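Local atomic coordinates of UDP-N-Acetylglucosamine 2-Epimerase (Thermus thermophilus, PDB entry 1V4V), a protein that probably interconverts UDP-N-acetylglucosamine and UDP-N-acetylmannosamine by inverting the configuration at carbon 2 of the sugar, working as a two-domain homodimer. Residues Gly4-Gly13 and Gly33-Gly42; Ile79-Lys88 and Thr103-Glu114. All blocks are in the same frame, centred on the assembly; numbering follows the deposited sequence.

Contact 1: Gly4-Gly13 and Gly33-Gly42; sequences GMKRVVLAFG and GLKPLVLLTG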
loop_
_atom_site.group_PDB
_atom_site.type_symbol
_atom_site.label_atom_id
_atom_site.label_comp_id
_atom_site.label_asym_id
_atom_site.label_seq_id
_atom_site.Cartn_x
_atom_site.Cartn_y
_atom_site.Cartn_z
ATOM N N GLY A 4 -3.810 26.944 15.337
ATOM C CA GLY A 4 -2.390 26.535 15.161
ATOM C C GLY A 4 -1.897 26.814 13.756
ATOM O O GLY A 4 -2.699 27.061 12.855
HETATM N N MSE A 5 -0.581 26.770 13.562
HETATM C CA MSE A 5 0.001 27.037 12.251
HETATM C C MSE A 5 -0.060 25.807 11.344
HETATM O O MSE A 5 -0.260 25.932 10.136
HETATM C CB MSE A 5 1.458 27.507 12.388
HETATM C CG MSE A 5 2.496 26.389 12.481
HETATM SE SE MSE A 5 2.672 25.539 14.214
HETATM C CE MSE A 5 4.522 25.965 14.558
ATOM N N LYS A 6 0.112 24.624 11.929
ATOM C CA LYS A 6 0.070 23.384 11.159
ATOM C C LYS A 6 -1.377 22.945 10.957
ATOM O O LYS A 6 -2.224 23.150 11.829
ATOM C CB LYS A 6 0.837 22.272 11.881
ATOM C CG LYS A 6 2.313 22.553 12.139
ATOM C CD LYS A 6 3.087 22.773 10.848
ATOM C CE LYS A 6 4.589 22.629 11.073
ATOM N NZ LYS A 6 5.082 23.473 12.197
ATOM N N ARG A 7 -1.658 22.340 9.809
ATOM C CA ARG A 7 -3.008 21.878 9.525
ATOM C C ARG A 7 -3.039 20.359 9.368
ATOM O O ARG A 7 -2.231 19.779 8.639
ATOM C CB ARG A 7 -3.541 22.563 8.264
ATOM C CG ARG A 7 -3.429 24.089 8.306
ATOM C CD ARG A 7 -4.225 24.747 7.188
ATOM N NE ARG A 7 -3.840 26.140 6.959
ATOM C CZ ARG A 7 -3.844 27.094 7.888
ATOM N NH1 ARG A 7 -4.213 26.823 9.132
ATOM N NH2 ARG A 7 -3.477 28.328 7.570
ATOM N N VAL A 8 -3.970 19.719 10.069
ATOM C CA VAL A 8 -4.109 18.266 10.026
ATOM C C VAL A 8 -5.488 17.919 9.493
ATOM O O VAL A 8 -6.501 18.191 10.135
ATOM C CB VAL A 8 -3.943 17.653 11.434
ATOM C CG1 VAL A 8 -4.060 16.133 11.368
ATOM C CG2 VAL A 8 -2.602 18.054 12.008
ATOM N N VAL A 9 -5.525 17.319 8.311
ATOM C CA VAL A 9 -6.791 16.962 7.698
ATOM C C VAL A 9 -7.195 15.525 7.998
ATOM O O VAL A 9 -6.425 14.593 7.766
ATOM C CB VAL A 9 -6.734 17.157 6.156
ATOM C CG1 VAL A 9 -8.066 16.753 5.518
ATOM C CG2 VAL A 9 -6.418 18.619 5.823
ATOM N N LEU A 10 -8.394 15.362 8.543
ATOM C CA LEU A 10 -8.926 14.034 8.819
ATOM C C LEU A 10 -9.883 13.763 7.669
ATOM O O LEU A 10 -10.851 14.495 7.476
ATOM C CB LEU A 10 -9.690 14.000 10.148
ATOM C CG LEU A 10 -8.861 14.171 11.417
ATOM C CD1 LEU A 10 -8.448 15.631 11.571
ATOM C CD2 LEU A 10 -9.688 13.733 12.619
ATOM N N ALA A 11 -9.600 12.720 6.896
ATOM C CA ALA A 11 -10.429 12.376 5.754
ATOM C C ALA A 11 -11.142 11.046 5.965
ATOM O O ALA A 11 -10.501 10.026 6.189
ATOM C CB ALA A 11 -9.563 12.310 4.504
ATOM N N PHE A 12 -12.468 11.073 5.897
ATOM C CA PHE A 12 -13.284 9.872 6.074
ATOM C C PHE A 12 -14.634 10.072 5.398
ATOM O O PHE A 12 -15.014 11.204 5.084
ATOM C CB PHE A 12 -13.446 9.570 7.564
ATOM C CG PHE A 12 -13.916 10.743 8.374
ATOM C CD1 PHE A 12 -15.267 11.069 8.434
ATOM C CD2 PHE A 12 -13.001 11.534 9.066
ATOM C CE1 PHE A 12 -15.703 12.169 9.173
ATOM C CE2 PHE A 12 -13.428 12.639 9.808
ATOM C CZ PHE A 12 -14.779 12.957 9.863
ATOM N N GLY A 13 -15.368 8.984 5.166
ATOM C CA GLY A 13 -16.644 9.119 4.488
ATOM C C GLY A 13 -17.832 8.314 4.989
ATOM O O GLY A 13 -18.864 8.282 4.324
ATOM N N GLY A 33 -0.538 25.081 18.097
ATOM C CA GLY A 33 0.249 24.988 16.882
ATOM C C GLY A 33 -0.390 24.093 15.838
ATOM O O GLY A 33 0.105 23.995 14.718
ATOM N N LEU A 34 -1.489 23.440 16.205
ATOM C CA LEU A 34 -2.192 22.548 15.287
ATOM C C LEU A 34 -3.646 22.947 15.107
ATOM O O LEU A 34 -4.287 23.452 16.030
ATOM C CB LEU A 34 -2.150 21.100 15.795
ATOM C CG LEU A 34 -0.811 20.368 15.816
ATOM C CD1 LEU A 34 -0.994 18.969 16.385
ATOM C CD2 LEU A 34 -0.255 20.305 14.407
ATOM N N LYS A 35 -4.160 22.715 13.907
ATOM C CA LYS A 35 -5.550 23.001 13.603
ATOM C C LYS A 35 -6.088 21.819 12.806
ATOM O O LYS A 35 -5.599 21.517 11.716
ATOM C CB LYS A 35 -5.693 24.284 12.784
ATOM C CG LYS A 35 -7.128 24.559 12.365
ATOM C CD LYS A 35 -7.331 25.996 11.928
ATOM C CE LYS A 35 -6.491 26.336 10.716
ATOM N NZ LYS A 35 -6.596 27.781 10.354
ATOM N N PRO A 36 -7.091 21.121 13.355
ATOM C CA PRO A 36 -7.657 19.973 12.647
ATOM C C PRO A 36 -8.709 20.421 11.639
ATOM O O PRO A 36 -9.408 21.413 11.856
ATOM C CB PRO A 36 -8.254 19.146 13.778
ATOM C CG PRO A 36 -8.790 20.219 14.695
ATOM C CD PRO A 36 -7.671 21.253 14.706
ATOM N N LEU A 37 -8.802 19.699 10.531
ATOM C CA LEU A 37 -9.784 19.998 9.497
ATOM C C LEU A 37 -10.402 18.684 9.050
ATOM O O LEU A 37 -9.769 17.630 9.149
ATOM C CB LEU A 37 -9.125 20.673 8.296
ATOM C CG LEU A 37 -8.461 22.036 8.504
ATOM C CD1 LEU A 37 -7.756 22.427 7.218
ATOM C CD2 LEU A 37 -9.504 23.081 8.894
ATOM N N VAL A 38 -11.629 18.746 8.551
ATOM C CA VAL A 38 -12.314 17.542 8.095
ATOM C C VAL A 38 -12.668 17.574 6.617
ATOM O O VAL A 38 -13.301 18.514 6.131
ATOM C CB VAL A 38 -13.614 17.299 8.906
ATOM C CG1 VAL A 38 -14.426 16.169 8.284
ATOM C CG2 VAL A 38 -13.267 16.958 10.341
ATOM N N LEU A 39 -12.244 16.531 5.909
ATOM C CA LEU A 39 -12.539 16.373 4.493
ATOM C C LEU A 39 -13.430 15.142 4.386
ATOM O O LEU A 39 -12.985 14.040 4.694
ATOM C CB LEU A 39 -11.255 16.124 3.690
ATOM C CG LEU A 39 -11.462 15.680 2.235
ATOM C CD1 LEU A 39 -12.155 16.780 1.441
ATOM C CD2 LEU A 39 -10.118 15.339 1.610
ATOM N N LEU A 40 -14.687 15.325 3.988
ATOM C CA LEU A 40 -15.585 14.183 3.834
ATOM C C LEU A 40 -15.301 13.561 2.478
ATOM O O LEU A 40 -15.090 14.274 1.497
ATOM C CB LEU A 40 -17.051 14.620 3.928
ATOM C CG LEU A 40 -17.433 15.249 5.273
ATOM C CD1 LEU A 40 -18.943 15.438 5.337
ATOM C CD2 LEU A 40 -16.961 14.356 6.417
ATOM N N THR A 41 -15.309 12.232 2.420
ATOM C CA THR A 41 -14.991 11.530 1.182
ATOM C C THR A 41 -16.056 10.531 0.726
ATOM O O THR A 41 -15.828 9.766 -0.215
ATOM C CB THR A 41 -13.663 10.760 1.347
ATOM O OG1 THR A 41 -13.819 9.771 2.375
ATOM C CG2 THR A 41 -12.534 11.698 1.745
ATOM N N GLY A 42 -17.212 10.544 1.383
ATOM C CA GLY A 42 -18.272 9.607 1.054
ATOM C C GLY A 42 -19.441 10.094 0.213
ATOM O O GLY A 42 -19.416 11.195 -0.351
#

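Contact 2: Ile79-Lys88 and Thr103-Glu114; sequences ILPQAARALK and TTFAVAWAAFLE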
loop_
_atom_site.group_PDB
_atom_site.type_symbol
_atom_site.label_atom_id
_atom_site.label_comp_id
_atom_site.label_asym_id
_atom_site.label_seq_id
_atom_site.Cartn_x
_atom_site.Cartn_y
_atom_site.Cartn_z
ATOM N N ILE A 79 -11.791 9.377 -7.257
ATOM C CA ILE A 79 -11.334 9.943 -5.995
ATOM C C ILE A 79 -9.947 10.579 -6.013
ATOM O O ILE A 79 -9.757 11.686 -5.522
ATOM C CB ILE A 79 -11.321 8.861 -4.884
ATOM C CG1 ILE A 79 -12.739 8.350 -4.630
ATOM C CG2 ILE A 79 -10.664 9.405 -3.618
ATOM C CD1 ILE A 79 -13.721 9.416 -4.151
ATOM N N LEU A 80 -8.977 9.873 -6.582
ATOM C CA LEU A 80 -7.594 10.327 -6.582
ATOM C C LEU A 80 -7.260 11.785 -6.920
ATOM O O LEU A 80 -6.651 12.480 -6.110
ATOM C CB LEU A 80 -6.748 9.400 -7.464
ATOM C CG LEU A 80 -5.233 9.560 -7.324
ATOM C CD1 LEU A 80 -4.823 9.289 -5.878
ATOM C CD2 LEU A 80 -4.523 8.584 -8.265
ATOM N N PRO A 81 -7.652 12.267 -8.111
ATOM C CA PRO A 81 -7.337 13.654 -8.478
ATOM C C PRO A 81 -7.963 14.719 -7.589
ATOM O O PRO A 81 -7.284 15.640 -7.140
ATOM C CB PRO A 81 -7.834 13.759 -9.922
ATOM C CG PRO A 81 -7.791 12.330 -10.415
ATOM C CD PRO A 81 -8.333 11.583 -9.221
ATOM N N GLN A 82 -9.263 14.609 -7.352
ATOM C CA GLN A 82 -9.933 15.602 -6.531
ATOM C C GLN A 82 -9.466 15.557 -5.082
ATOM O O GLN A 82 -9.522 16.564 -4.387
ATOM C CB GLN A 82 -11.452 15.434 -6.614
ATOM C CG GLN A 82 -11.993 14.144 -6.043
ATOM C CD GLN A 82 -13.508 14.117 -6.067
ATOM O OE1 GLN A 82 -14.165 15.083 -5.665
ATOM N NE2 GLN A 82 -14.073 13.012 -6.535
ATOM N N ALA A 83 -9.007 14.392 -4.623
ATOM C CA ALA A 83 -8.514 14.279 -3.249
ATOM C C ALA A 83 -7.173 15.003 -3.145
ATOM O O ALA A 83 -6.922 15.732 -2.183
ATOM C CB ALA A 83 -8.344 12.811 -2.855
ATOM N N ALA A 84 -6.310 14.796 -4.136
ATOM C CA ALA A 84 -5.001 15.442 -4.151
ATOM C C ALA A 84 -5.164 16.959 -4.157
ATOM O O ALA A 84 -4.464 17.670 -3.436
ATOM C CB ALA A 84 -4.215 15.008 -5.386
ATOM N N ARG A 85 -6.086 17.443 -4.984
ATOM C CA ARG A 85 -6.338 18.878 -5.092
ATOM C C ARG A 85 -6.909 19.444 -3.799
ATOM O O ARG A 85 -6.508 20.522 -3.353
ATOM C CB ARG A 85 -7.295 19.171 -6.253
ATOM C CG ARG A 85 -7.576 20.662 -6.448
ATOM C CD ARG A 85 -8.234 20.971 -7.788
ATOM N NE ARG A 85 -9.453 20.200 -8.011
ATOM C CZ ARG A 85 -9.501 19.048 -8.676
ATOM N NH1 ARG A 85 -8.398 18.527 -9.192
ATOM N NH2 ARG A 85 -10.655 18.416 -8.823
ATOM N N ALA A 86 -7.845 18.716 -3.195
ATOM C CA ALA A 86 -8.460 19.160 -1.949
ATOM C C ALA A 86 -7.436 19.264 -0.822
ATOM O O ALA A 86 -7.446 20.229 -0.057
ATOM C CB ALA A 86 -9.596 18.204 -1.545
ATOM N N LEU A 87 -6.546 18.281 -0.713
ATOM C CA LEU A 87 -5.553 18.303 0.352
ATOM C C LEU A 87 -4.546 19.432 0.165
ATOM O O LEU A 87 -4.084 20.031 1.136
ATOM C CB LEU A 87 -4.824 16.956 0.430
ATOM C CG LEU A 87 -5.738 15.775 0.785
ATOM C CD1 LEU A 87 -4.938 14.480 0.754
ATOM C CD2 LEU A 87 -6.357 15.997 2.173
ATOM N N LYS A 88 -4.222 19.723 -1.088
ATOM C CA LYS A 88 -3.271 20.777 -1.406
ATOM C C LYS A 88 -3.903 22.148 -1.159
ATOM O O LYS A 88 -3.278 23.032 -0.567
ATOM C CB LYS A 88 -2.833 20.648 -2.866
ATOM C CG LYS A 88 -1.618 21.479 -3.244
ATOM C CD LYS A 88 -1.270 21.283 -4.714
ATOM C CE LYS A 88 -0.060 22.112 -5.117
ATOM N NZ LYS A 88 0.231 21.990 -6.578
ATOM N N THR A 103 -11.547 4.059 -1.011
ATOM C CA THR A 103 -11.451 5.513 -0.931
ATOM C C THR A 103 -10.353 5.925 0.040
ATOM O O THR A 103 -9.609 6.869 -0.222
ATOM C CB THR A 103 -12.792 6.136 -0.497
ATOM O OG1 THR A 103 -13.793 5.814 -1.469
ATOM C CG2 THR A 103 -12.674 7.659 -0.384
ATOM N N THR A 104 -10.242 5.218 1.159
ATOM C CA THR A 104 -9.213 5.534 2.135
ATOM C C THR A 104 -7.827 5.406 1.530
ATOM O O THR A 104 -6.971 6.266 1.749
ATOM C CB THR A 104 -9.338 4.635 3.384
ATOM O OG1 THR A 104 -10.438 5.094 4.180
ATOM C CG2 THR A 104 -8.065 4.671 4.219
ATOM N N PHE A 105 -7.587 4.345 0.762
ATOM C CA PHE A 105 -6.272 4.211 0.148
ATOM C C PHE A 105 -6.066 5.288 -0.913
ATOM O O PHE A 105 -4.985 5.869 -1.015
ATOM C CB PHE A 105 -6.076 2.844 -0.520
ATOM C CG PHE A 105 -4.839 2.785 -1.368
ATOM C CD1 PHE A 105 -3.583 2.973 -0.794
ATOM C CD2 PHE A 105 -4.929 2.657 -2.752
ATOM C CE1 PHE A 105 -2.432 3.044 -1.588
ATOM C CE2 PHE A 105 -3.785 2.726 -3.553
ATOM C CZ PHE A 105 -2.535 2.922 -2.969
ATOM N N ALA A 106 -7.099 5.547 -1.706
ATOM C CA ALA A 106 -6.995 6.549 -2.763
ATOM C C ALA A 106 -6.618 7.902 -2.168
ATOM O O ALA A 106 -5.818 8.637 -2.746
ATOM C CB ALA A 106 -8.310 6.651 -3.529
ATOM N N VAL A 107 -7.186 8.223 -1.007
ATOM C CA VAL A 107 -6.883 9.489 -0.343
ATOM C C VAL A 107 -5.452 9.488 0.182
ATOM O O VAL A 107 -4.729 10.474 0.032
ATOM C CB VAL A 107 -7.874 9.761 0.823
ATOM C CG1 VAL A 107 -7.449 10.996 1.600
ATOM C CG2 VAL A 107 -9.279 9.958 0.267
ATOM N N ALA A 108 -5.036 8.377 0.789
ATOM C CA ALA A 108 -3.681 8.255 1.311
ATOM C C ALA A 108 -2.660 8.358 0.176
ATOM O O ALA A 108 -1.595 8.966 0.336
ATOM C CB ALA A 108 -3.512 6.925 2.039
ATOM N N TRP A 109 -2.980 7.769 -0.972
ATOM C CA TRP A 109 -2.056 7.824 -2.102
ATOM C C TRP A 109 -1.993 9.255 -2.652
ATOM O O TRP A 109 -0.927 9.734 -3.042
ATOM C CB TRP A 109 -2.489 6.835 -3.190
ATOM C CG TRP A 109 -1.450 6.600 -4.262
ATOM C CD1 TRP A 109 -0.099 6.780 -4.155
ATOM C CD2 TRP A 109 -1.684 6.114 -5.588
ATOM N NE1 TRP A 109 0.521 6.438 -5.334
ATOM C CE2 TRP A 109 -0.428 6.025 -6.229
ATOM C CE3 TRP A 109 -2.833 5.744 -6.297
ATOM C CZ2 TRP A 109 -0.289 5.581 -7.549
ATOM C CZ3 TRP A 109 -2.694 5.302 -7.610
ATOM C CH2 TRP A 109 -1.431 5.224 -8.219
ATOM N N ALA A 110 -3.137 9.935 -2.665
ATOM C CA ALA A 110 -3.201 11.313 -3.142
ATOM C C ALA A 110 -2.311 12.179 -2.254
ATOM O O ALA A 110 -1.548 13.009 -2.745
ATOM C CB ALA A 110 -4.638 11.815 -3.095
ATOM N N ALA A 111 -2.410 11.978 -0.940
ATOM C CA ALA A 111 -1.606 12.730 0.013
ATOM C C ALA A 111 -0.132 12.457 -0.238
ATOM O O ALA A 111 0.685 13.380 -0.300
ATOM C CB ALA A 111 -1.975 12.333 1.439
ATOM N N PHE A 112 0.213 11.181 -0.384
ATOM C CA PHE A 112 1.600 10.814 -0.633
ATOM C C PHE A 112 2.130 11.479 -1.910
ATOM O O PHE A 112 3.243 12.002 -1.928
ATOM C CB PHE A 112 1.741 9.295 -0.765
ATOM C CG PHE A 112 3.151 8.850 -1.019
ATOM C CD1 PHE A 112 4.069 8.779 0.025
ATOM C CD2 PHE A 112 3.580 8.566 -2.310
ATOM C CE1 PHE A 112 5.398 8.436 -0.216
ATOM C CE2 PHE A 112 4.909 8.224 -2.560
ATOM C CZ PHE A 112 5.815 8.160 -1.508
ATOM N N LEU A 113 1.333 11.451 -2.975
ATOM C CA LEU A 113 1.751 12.047 -4.244
ATOM C C LEU A 113 1.935 13.561 -4.152
ATOM O O LEU A 113 2.686 14.151 -4.933
ATOM C CB LEU A 113 0.746 11.705 -5.350
ATOM C CG LEU A 113 0.721 10.225 -5.766
ATOM C CD1 LEU A 113 -0.351 10.011 -6.814
ATOM C CD2 LEU A 113 2.089 9.807 -6.305
ATOM N N GLU A 114 1.251 14.184 -3.198
ATOM C CA GLU A 114 1.351 15.626 -3.002
ATOM C C GLU A 114 2.421 15.946 -1.964
ATOM O O GLU A 114 2.625 17.105 -1.600
ATOM C CB GLU A 114 -0.002 16.194 -2.562
ATOM C CG GLU A 114 -1.071 16.102 -3.640
ATOM C CD GLU A 114 -0.670 16.821 -4.921
ATOM O OE1 GLU A 114 -1.171 16.442 -6.001
ATOM O OE2 GLU A 114 0.141 17.772 -4.853
#

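Contact 1: Gly4-Gly13 and Gly33-Gly42
Lys35, Leu37 and Phe12 bury the most surface where strands 6-12 and 34-40 run side by side in parallel. The backbone of Lys35 is held at both ends: its N donates to Lys6 O (2.9 Å), and its O accepts a nearly straight bond from Val8 N. Its side chain lies alongside that of Arg7, pointing the same way; Arg7 NH1 and Lys35 CE clash in the model, which makes the exact placement of the two chain ends doubtful. Leu37 continues the ladder, N to Val8 O at 2.8 Å and O to Leu10 N at 2.7 Å. Leu10 CD1 also rests on Leu37 O (3.4 Å), while Leu37 CD1 reaches Arg7 CD at 4.2 Å on the face shared with Val9 and Leu39.

Phe12 works on the other face. Its CG stands between the backbone N and the carbonyl carbon (chi1 51°), a turn that swings the ring over the neighbouring strand, where CZ meets Val38 CG1 (3.6 Å) and CE1 meets Leu40 CD2 (3.7 Å). Leu48 and Leu52 of helix 45-53 and Ala18 of helix 15-29 pack on the same ring. Helix 15-29 joins the two strands, so strands and helix together form a beta-alpha-beta crossover in the parallel sheet. The chemistry changes along the pair: Arg7 and Lys35 share one face near the start, where like charge would probably disfavour so close an approach if the modelled ends are right, whereas aliphatic groups line both faces farther on, joined by Phe12 on one. The ladder uses alternate backbone groups of strand 6-12; Arg7, Val9 and Ala11 bond to residues 93-96 instead.

Contact 2: Ile79-Lys88 and Thr103-Glu114
Leu80 divides its two methyls between the backbone of helix 103-113 and the Trp109 ring. With CG anti to the backbone N (chi1 -167°), the side chain bends toward the other helix: CD1 sits on Ala106 O (3.4 Å) and meets Ala110 CB, while CD2 approaches the Trp109 ring obliquely at CZ3 (3.8 Å). That indole lies at the dimer interface, edge-to-face with Phe105 of the second subunit. Ile79 uses its CG2 branch against Ala106 CB (3.6 Å), both branches skirting Thr103. Near the centre small residues face each other: Ala110 CB sits against the backbone at Ala84 N and lies 3.8 Å from Ala83 CB, which lets the axes approach to 8.3 Å. Farther along, Leu87 CD1 packs on Ala111 CB (3.7 Å).

At the end of helix 103-113, Glu114 is bent at chi2 (-58°), folding its carboxylate back over Ala84, where OE1 comes within 3.4 Å of Ala84 CB. OE2 faces the extended chain of Lys88, whose NZ stays 4.6 Å away, too far for a salt bridge. A serine in place of Glu114 would probably uncover the Ala84 methyl and leave Lys88 without its nearby opposite charge.

The row Ile79-Ala83-Leu87 lies between rows Thr103-Val107-Ala111 and Ala106-Ala110-Glu114; with the crossing of -52° this fits ridges-into-grooves packing of adjacent helices on one face of the parallel sheet, linked through strand 94-98 in a Rossmann-like domain of the GT-B type.

Contact 1 supplies part of the sheet and contact 2 two of the helices that lie against it; their centres are about 13 Å apart. The layers meet through apolar atoms: Val9 CG1 and Leu39 CD2 touch Leu87 CD2 at 3.8 and 3.9 Å, and Ala11 CB touches Val107 CG1 at 3.8 Å. Toward the C-terminal ends of the strands, Thr41 OG1 packs on Thr103 CG2 (3.7 Å), joining the loop after strand 34-40 to the start of helix 102-113. In GT-B enzymes such strand ends commonly border the interdomain cleft where substrate binds. Other side chains of contact 2, among them Trp109 and Leu80, reach the second subunit, so these layers connect sheet to dimer interface.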